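Local coordinates for protein pantothenate synthetase (Francisella tularensis subsp. tularensis, PDB 3N8H) that probably catalyses the ATP-dependent condensation of pantoate with beta-alanine to pantothenate by way of a pantoyl-adenylate intermediate, at residues Ile199-Gln211 with Glu219-Leu231. Sequence-based numbering, arbitrary orientation.
Sequences IEIANKIYEILRQ and ELTNKINSTGAKL
Ile208, Ile205 and Leu209 of helix 199-210 pack against Leu220 and Ile224 of helix 219-225 and Thr227 of the turn after it; the two helices, consecutive in the chain, form an antiparallel hairpin whose axes run 9.7 Å apart at 155°. Ile208 uses both branches: in the conformer described for Leu220, its CG2 lies 3.6 Å from Leu220 CD1, the two side chains lying alongside and pointing opposite ways, while its CD1 meets Thr227 CG2 tip to tip at 3.7 Å and also rests on the carbonyl oxygen of Lys223. The Leu209 side chain runs roughly perpendicular to that of Ile224, its CD2 4.0 Å from Ile224 CD1. Beyond the second helix, Ala229 takes over: its CB meets Ile205 CD1 and touches Ile201 CG2 at 4.0 Å.

The Thr227 hydroxyl is bonded within its own chain segment, at the type I turn Asn225-Gly228. With chi1 at 71°, OG1 sits between its own backbone N and carbonyl carbon, from where it donates to Ile224 O (2.8 Å, in the carbonyl plane) and accepts from Ala229 N at 3.2 Å, forming an ST turn. Ile201 CG2 lies against this doubly bonded hydroxyl, 3.3 Å from Thr227 OG1, and Ile205 CG1 also borders it. Gly228, with positive phi, turns the chain out of the helix, and Asn225 OD1 accepts from Leu231 N in strand 230-237.

Both helices lie on the C-terminal antiparallel sheet: Ile205 reaches Phe245, Ile201 and Ala229 reach Ile247, and Leu220 reaches Ile234. The contact is thus largely apolar, while the threonine hydroxyl can face isoleucine carbons with its hydrogen-bonding needs met locally.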
ATOM      1  N   ILE A 199      35.422  10.873  12.287  1.00 41.69           N
ATOM      2  CA  ILE A 199      35.962   9.720  11.575  1.00 37.76           C
ATOM      3  C   ILE A 199      36.823   8.859  12.489  1.00 37.75           C
ATOM      4  O   ILE A 199      36.805   7.635  12.393  1.00 42.46           O
ATOM      5  CB  ILE A 199      36.827  10.169  10.360  1.00 52.70           C
ATOM      6  CG1 ILE A 199      35.951  10.821   9.289  1.00 61.43           C
ATOM      7  CG2 ILE A 199      37.575   8.989   9.774  1.00 52.79           C
ATOM      8  CD1 ILE A 199      34.893   9.894   8.723  1.00 67.07           C
ATOM      9  N   GLU A 200      37.591   9.495  13.372  1.00 38.44           N
ATOM     10  CA  GLU A 200      38.521   8.751  14.214  1.00 39.86           C
ATOM     11  C   GLU A 200      37.774   8.063  15.366  1.00 41.68           C
ATOM     12  O   GLU A 200      38.142   6.975  15.821  1.00 45.55           O
ATOM     13  CB  GLU A 200      39.641   9.655  14.744  1.00 61.56           C
ATOM     14  CG  GLU A 200      39.178  10.731  15.729  1.00 83.28           C
ATOM     15  CD  GLU A 200      40.251  11.134  16.735  1.00102.91           C
ATOM     16  OE1 GLU A 200      40.368  12.346  17.026  1.00104.93           O
ATOM     17  OE2 GLU A 200      40.974  10.240  17.237  1.00111.01           O
ATOM     18  N   ILE A 201      36.715   8.700  15.831  1.00 35.08           N
ATOM     19  CA  ILE A 201      35.835   8.060  16.796  1.00 35.89           C
ATOM     20  C   ILE A 201      35.176   6.850  16.135  1.00 41.97           C
ATOM     21  O   ILE A 201      35.133   5.770  16.706  1.00 40.40           O
ATOM     22  CB  ILE A 201      34.776   9.031  17.265  1.00 32.45           C
ATOM     23  CG1 ILE A 201      35.460  10.181  18.025  1.00 42.16           C
ATOM     24  CG2 ILE A 201      33.733   8.311  18.128  1.00 36.40           C
ATOM     25  CD1 ILE A 201      34.499  11.312  18.353  1.00 45.08           C
ATOM     26  N   ALA A 202      34.665   7.031  14.924  1.00 39.18           N
ATOM     27  CA  ALA A 202      34.018   5.924  14.239  1.00 35.14           C
ATOM     28  C   ALA A 202      34.975   4.736  14.150  1.00 45.29           C
ATOM     29  O   ALA A 202      34.593   3.607  14.465  1.00 40.62           O
ATOM     30  CB  ALA A 202      33.526   6.352  12.857  1.00 36.76           C
ATOM     31  N   ASN A 203      36.222   4.987  13.744  1.00 49.95           N
ATOM     32  CA  ASN A 203      37.226   3.913  13.633  1.00 44.70           C
ATOM     33  C   ASN A 203      37.545   3.227  14.972  1.00 43.81           C
ATOM     34  O   ASN A 203      37.697   2.005  15.027  1.00 45.46           O
ATOM     35  CB  ASN A 203      38.516   4.415  12.964  1.00 43.02           C
ATOM     36  CG  ASN A 203      38.329   4.753  11.475  1.00 51.90           C
ATOM     37  OD1 ASN A 203      37.487   4.168  10.772  1.00 51.44           O
ATOM     38  ND2 ASN A 203      39.134   5.694  10.990  1.00 52.83           N
ATOM     39  N   LYS A 204      37.649   4.008  16.044  1.00 40.75           N
ATOM     40  CA  LYS A 204      37.813   3.452  17.384  1.00 44.17           C
ATOM     41  C   LYS A 204      36.664   2.520  17.788  1.00 39.26           C
ATOM     42  O   LYS A 204      36.890   1.483  18.395  1.00 47.69           O
ATOM     43  CB  LYS A 204      37.979   4.556  18.436  1.00 51.52           C
ATOM     44  CG  LYS A 204      39.348   5.216  18.440  1.00 67.78           C
ATOM     45  CD  LYS A 204      39.460   6.301  19.515  1.00 75.88           C
ATOM     46  CE  LYS A 204      38.549   7.486  19.212  1.00 75.54           C
ATOM     47  NZ  LYS A 204      38.834   8.655  20.083  1.00 73.44           N
ATOM     48  N   ILE A 205      35.438   2.910  17.479  0.70 30.97           N
ATOM     49  CA  ILE A 205      34.293   2.053  17.741  0.70 36.28           C
ATOM     50  C   ILE A 205      34.505   0.676  17.084  0.70 38.45           C
ATOM     51  O   ILE A 205      34.256  -0.366  17.702  0.70 35.02           O
ATOM     52  CB  ILE A 205      32.977   2.678  17.208  0.70 40.27           C
ATOM     53  CG1 ILE A 205      32.575   3.907  18.032  0.70 42.47           C
ATOM     54  CG2 ILE A 205      31.836   1.637  17.190  0.70 33.56           C
ATOM     55  CD1 ILE A 205      31.344   4.629  17.480  0.70 30.62           C
ATOM     56  N   TYR A 206      34.959   0.677  15.828  1.00 30.66           N
ATOM     57  CA  TYR A 206      35.116  -0.571  15.093  1.00 37.76           C
ATOM     58  C   TYR A 206      36.371  -1.367  15.472  1.00 38.28           C
ATOM     59  O   TYR A 206      36.446  -2.577  15.225  1.00 33.88           O
ATOM     60  CB  TYR A 206      34.957  -0.353  13.590  1.00 34.01           C
ATOM     61  CG  TYR A 206      33.501  -0.355  13.261  1.00 32.43           C
ATOM     62  CD1 TYR A 206      32.876  -1.496  12.767  1.00 32.90           C
ATOM     63  CD2 TYR A 206      32.716   0.756  13.545  1.00 29.70           C
ATOM     64  CE1 TYR A 206      31.509  -1.506  12.516  1.00 33.40           C
ATOM     65  CE2 TYR A 206      31.361   0.751  13.310  1.00 33.54           C
ATOM     66  CZ  TYR A 206      30.766  -0.384  12.797  1.00 31.30           C
ATOM     67  OH  TYR A 206      29.419  -0.361  12.576  1.00 28.72           O
ATOM     68  N   GLU A 207      37.326  -0.692  16.104  1.00 32.44           N
ATOM     69  CA  GLU A 207      38.498  -1.360  16.630  1.00 40.65           C
ATOM     70  C   GLU A 207      38.037  -2.140  17.852  1.00 39.22           C
ATOM     71  O   GLU A 207      38.494  -3.243  18.119  1.00 38.80           O
ATOM     72  CB  GLU A 207      39.546  -0.317  17.016  1.00 53.26           C
ATOM     73  CG  GLU A 207      40.928  -0.866  17.323  1.00 77.12           C
ATOM     74  CD  GLU A 207      41.959   0.244  17.525  1.00 90.78           C
ATOM     75  OE1 GLU A 207      42.660   0.221  18.563  1.00 94.20           O
ATOM     76  OE2 GLU A 207      42.064   1.138  16.647  1.00 90.38           O
ATOM     77  N   ILE A 208      37.094  -1.552  18.572  1.00 29.26           N
ATOM     78  CA  ILE A 208      36.494  -2.184  19.748  1.00 34.58           C
ATOM     79  C   ILE A 208      35.612  -3.360  19.348  1.00 35.86           C
ATOM     80  O   ILE A 208      35.697  -4.442  19.919  1.00 41.39           O
ATOM     81  CB  ILE A 208      35.665  -1.149  20.535  1.00 35.77           C
ATOM     82  CG1 ILE A 208      36.592  -0.103  21.176  1.00 40.82           C
ATOM     83  CG2 ILE A 208      34.778  -1.825  21.574  1.00 41.83           C
ATOM     84  CD1 ILE A 208      35.865   1.049  21.811  1.00 40.64           C
ATOM     85  N   LEU A 209      34.758  -3.140  18.365  1.00 32.26           N
ATOM     86  CA  LEU A 209      33.849  -4.186  17.931  1.00 35.24           C
ATOM     87  C   LEU A 209      34.611  -5.421  17.457  1.00 39.97           C
ATOM     88  O   LEU A 209      34.255  -6.541  17.793  1.00 39.97           O
ATOM     89  CB  LEU A 209      32.906  -3.658  16.840  1.00 32.86           C
ATOM     90  CG  LEU A 209      31.840  -2.648  17.321  1.00 26.78           C
ATOM     91  CD1 LEU A 209      31.112  -1.976  16.133  1.00 34.13           C
ATOM     92  CD2 LEU A 209      30.852  -3.309  18.308  1.00 32.24           C
ATOM     93  N   ARG A 210      35.673  -5.209  16.685  1.00 44.66           N
ATOM     94  CA  ARG A 210      36.462  -6.318  16.131  1.00 48.27           C
ATOM     95  C   ARG A 210      37.133  -7.205  17.174  1.00 44.38           C
ATOM     96  O   ARG A 210      37.363  -8.382  16.927  1.00 53.89           O
ATOM     97  CB  ARG A 210      37.507  -5.794  15.152  1.00 45.60           C
ATOM     98  CG  ARG A 210      36.943  -5.684  13.777  1.00 41.45           C
ATOM     99  CD  ARG A 210      37.994  -5.371  12.743  1.00 48.14           C
ATOM    100  NE  ARG A 210      37.369  -5.419  11.428  1.00 54.22           N
ATOM    101  CZ  ARG A 210      37.890  -4.894  10.330  1.00 47.96           C
ATOM    102  NH1 ARG A 210      39.067  -4.284  10.376  1.00 43.35           N
ATOM    103  NH2 ARG A 210      37.228  -4.996   9.186  1.00 42.78           N
ATOM    104  N   GLN A 211      37.456  -6.632  18.326  1.00 45.11           N
ATOM    105  CA  GLN A 211      38.019  -7.386  19.441  1.00 49.09           C
ATOM    106  C   GLN A 211      36.981  -7.981  20.400  1.00 45.29           C
ATOM    107  O   GLN A 211      37.350  -8.584  21.398  1.00 48.21           O
ATOM    108  CB  GLN A 211      38.951  -6.484  20.259  1.00 60.24           C
ATOM    109  CG  GLN A 211      40.016  -5.780  19.445  1.00 75.91           C
ATOM    110  CD  GLN A 211      40.802  -4.785  20.274  1.00 88.86           C
ATOM    111  OE1 GLN A 211      40.378  -4.399  21.364  1.00 94.81           O
ATOM    112  NE2 GLN A 211      41.954  -4.364  19.762  1.00 91.19           N
ATOM    113  N   GLU A 219      29.110  -3.877  29.103  1.00 37.11           N
ATOM    114  CA  GLU A 219      30.488  -3.387  29.106  1.00 35.90           C
ATOM    115  C   GLU A 219      30.867  -2.878  27.712  1.00 40.26           C
ATOM    116  O   GLU A 219      31.653  -1.942  27.581  1.00 40.77           O
ATOM    117  CB  GLU A 219      31.457  -4.490  29.525  1.00 57.96           C
ATOM    118  CG  GLU A 219      31.427  -4.806  31.006  1.00 87.97           C
ATOM    119  CD  GLU A 219      32.386  -5.927  31.373  1.00108.06           C
ATOM    120  OE1 GLU A 219      32.996  -6.508  30.444  1.00111.88           O
ATOM    121  OE2 GLU A 219      32.525  -6.227  32.584  1.00113.77           O
ATOM    122  N   LEU A 220      30.289  -3.491  26.674  0.91 34.20           N
ATOM    123  CA  LEU A 220      30.601  -3.096  25.304  0.91 38.41           C
ATOM    124  C   LEU A 220      29.998  -1.719  25.037  0.91 38.28           C
ATOM    125  O   LEU A 220      30.583  -0.896  24.339  0.91 38.35           O
ATOM    126  CB  LEU A 220      30.084  -4.144  24.300  0.91 37.11           C
ATOM    127  CG  LEU A 220      30.189  -3.839  22.798  0.91 35.96           C
ATOM    128  CD1 LEU A 220      31.606  -3.374  22.450  0.91 33.86           C
ATOM    129  CD2 LEU A 220      29.808  -5.065  21.954  0.91 33.56           C
ATOM    130  N   THR A 221      28.822  -1.484  25.604  1.00 38.64           N
ATOM    131  CA  THR A 221      28.147  -0.210  25.445  1.00 39.34           C
ATOM    132  C   THR A 221      29.023   0.872  26.097  1.00 38.73           C
ATOM    133  O   THR A 221      29.263   1.926  25.518  1.00 38.91           O
ATOM    134  CB  THR A 221      26.712  -0.242  26.044  1.00 41.09           C
ATOM    135  OG1 THR A 221      25.902  -1.155  25.288  1.00 39.34           O
ATOM    136  CG2 THR A 221      26.056   1.123  25.969  1.00 39.49           C
ATOM    137  N   ASN A 222      29.526   0.585  27.287  1.00 36.29           N
ATOM    138  CA  ASN A 222      30.398   1.534  27.992  1.00 34.65           C
ATOM    139  C   ASN A 222      31.662   1.849  27.207  1.00 40.92           C
ATOM    140  O   ASN A 222      32.125   2.979  27.216  1.00 40.67           O
ATOM    141  CB  ASN A 222      30.763   1.006  29.376  1.00 38.05           C
ATOM    142  CG  ASN A 222      29.563   0.922  30.307  1.00 44.22           C
ATOM    143  OD1 ASN A 222      28.515   1.516  30.047  1.00 50.63           O
ATOM    144  ND2 ASN A 222      29.711   0.167  31.394  1.00 47.87           N
ATOM    145  N   LYS A 223      32.231   0.848  26.537  1.00 39.90           N
ATOM    146  CA  LYS A 223      33.445   1.075  25.756  1.00 41.61           C
ATOM    147  C   LYS A 223      33.171   1.945  24.542  1.00 40.80           C
ATOM    148  O   LYS A 223      33.943   2.848  24.237  1.00 39.41           O
ATOM    149  CB  LYS A 223      34.112  -0.242  25.346  1.00 48.42           C
ATOM    150  CG  LYS A 223      34.833  -0.910  26.499  1.00 50.48           C
ATOM    151  CD  LYS A 223      34.601  -2.399  26.481  1.00 62.59           C
ATOM    152  CE  LYS A 223      35.621  -3.096  25.610  1.00 62.60           C
ATOM    153  NZ  LYS A 223      36.393  -4.074  26.427  1.00 62.34           N
ATOM    154  N   ILE A 224      32.066   1.671  23.861  1.00 39.55           N
ATOM    155  CA  ILE A 224      31.652   2.482  22.729  1.00 39.13           C
ATOM    156  C   ILE A 224      31.326   3.931  23.138  1.00 36.19           C
ATOM    157  O   ILE A 224      31.756   4.877  22.485  1.00 37.93           O
ATOM    158  CB  ILE A 224      30.500   1.817  22.031  1.00 36.55           C
ATOM    159  CG1 ILE A 224      31.030   0.583  21.308  1.00 35.94           C
ATOM    160  CG2 ILE A 224      29.783   2.783  21.086  1.00 30.45           C
ATOM    161  CD1 ILE A 224      29.950  -0.323  20.816  1.00 30.59           C
ATOM    162  N   ASN A 225      30.596   4.099  24.231  1.00 32.40           N
ATOM    163  CA  ASN A 225      30.292   5.441  24.726  1.00 39.38           C
ATOM    164  C   ASN A 225      31.539   6.194  25.188  1.00 39.65           C
ATOM    165  O   ASN A 225      31.573   7.418  25.175  1.00 46.62           O
ATOM    166  CB  ASN A 225      29.223   5.399  25.833  1.00 40.89           C
ATOM    167  CG  ASN A 225      27.822   5.092  25.289  1.00 48.07           C
ATOM    168  OD1 ASN A 225      27.556   5.225  24.087  1.00 42.85           O
ATOM    169  ND2 ASN A 225      26.921   4.666  26.178  1.00 40.04           N
ATOM    170  N   SER A 226      32.587   5.472  25.570  1.00 36.99           N
ATOM    171  CA  SER A 226      33.778   6.153  26.041  1.00 43.44           C
ATOM    172  C   SER A 226      34.615   6.737  24.889  1.00 48.18           C
ATOM    173  O   SER A 226      35.572   7.461  25.131  1.00 41.51           O
ATOM    174  CB  SER A 226      34.625   5.255  26.954  1.00 47.95           C
ATOM    175  OG  SER A 226      35.389   4.340  26.193  1.00 53.30           O
ATOM    176  N   THR A 227      34.245   6.439  23.643  1.00 38.02           N
ATOM    177  CA  THR A 227      34.956   7.012  22.507  1.00 40.65           C
ATOM    178  C   THR A 227      34.418   8.395  22.217  1.00 36.97           C
ATOM    179  O   THR A 227      35.004   9.141  21.434  1.00 45.17           O
ATOM    180  CB  THR A 227      34.754   6.175  21.232  1.00 40.18           C
ATOM    181  OG1 THR A 227      33.400   6.324  20.774  1.00 33.14           O
ATOM    182  CG2 THR A 227      35.052   4.685  21.503  1.00 42.76           C
ATOM    183  N   GLY A 228      33.275   8.723  22.814  1.00 36.26           N
ATOM    184  CA  GLY A 228      32.601   9.976  22.514  1.00 40.71           C
ATOM    185  C   GLY A 228      31.374   9.818  21.650  1.00 40.57           C
ATOM    186  O   GLY A 228      30.584  10.747  21.504  1.00 41.06           O
ATOM    187  N   ALA A 229      31.219   8.639  21.052  1.00 36.10           N
ATOM    188  CA  ALA A 229      29.975   8.287  20.377  1.00 32.76           C
ATOM    189  C   ALA A 229      28.858   8.085  21.422  1.00 41.84           C
ATOM    190  O   ALA A 229      29.150   7.891  22.600  1.00 38.87           O
ATOM    191  CB  ALA A 229      30.182   7.020  19.572  1.00 41.60           C
ATOM    192  N   LYS A 230      27.594   8.140  20.998  1.00 36.74           N
ATOM    193  CA  LYS A 230      26.467   7.781  21.884  1.00 42.00           C
ATOM    194  C   LYS A 230      25.669   6.628  21.322  1.00 36.47           C
ATOM    195  O   LYS A 230      24.995   6.740  20.296  1.00 31.22           O
ATOM    196  CB  LYS A 230      25.537   8.966  22.179  1.00 39.79           C
ATOM    197  CG  LYS A 230      26.046   9.853  23.321  1.00 57.34           C
ATOM    198  CD  LYS A 230      25.572  11.296  23.206  1.00 72.53           C
ATOM    199  CE  LYS A 230      26.147  12.150  24.341  1.00 81.25           C
ATOM    200  NZ  LYS A 230      26.638  13.480  23.875  1.00 83.41           N
ATOM    201  N   LEU A 231      25.765   5.506  22.009  1.00 34.75           N
ATOM    202  CA  LEU A 231      25.113   4.296  21.557  1.00 42.44           C
ATOM    203  C   LEU A 231      23.584   4.462  21.695  1.00 40.25           C
ATOM    204  O   LEU A 231      23.090   4.885  22.731  1.00 45.41           O
ATOM    205  CB  LEU A 231      25.665   3.114  22.360  1.00 47.79           C
ATOM    206  CG  LEU A 231      25.518   1.659  21.908  1.00 58.32           C
ATOM    207  CD1 LEU A 231      24.099   1.187  22.125  1.00 66.12           C
ATOM    208  CD2 LEU A 231      25.957   1.450  20.460  1.00 51.68           C
TER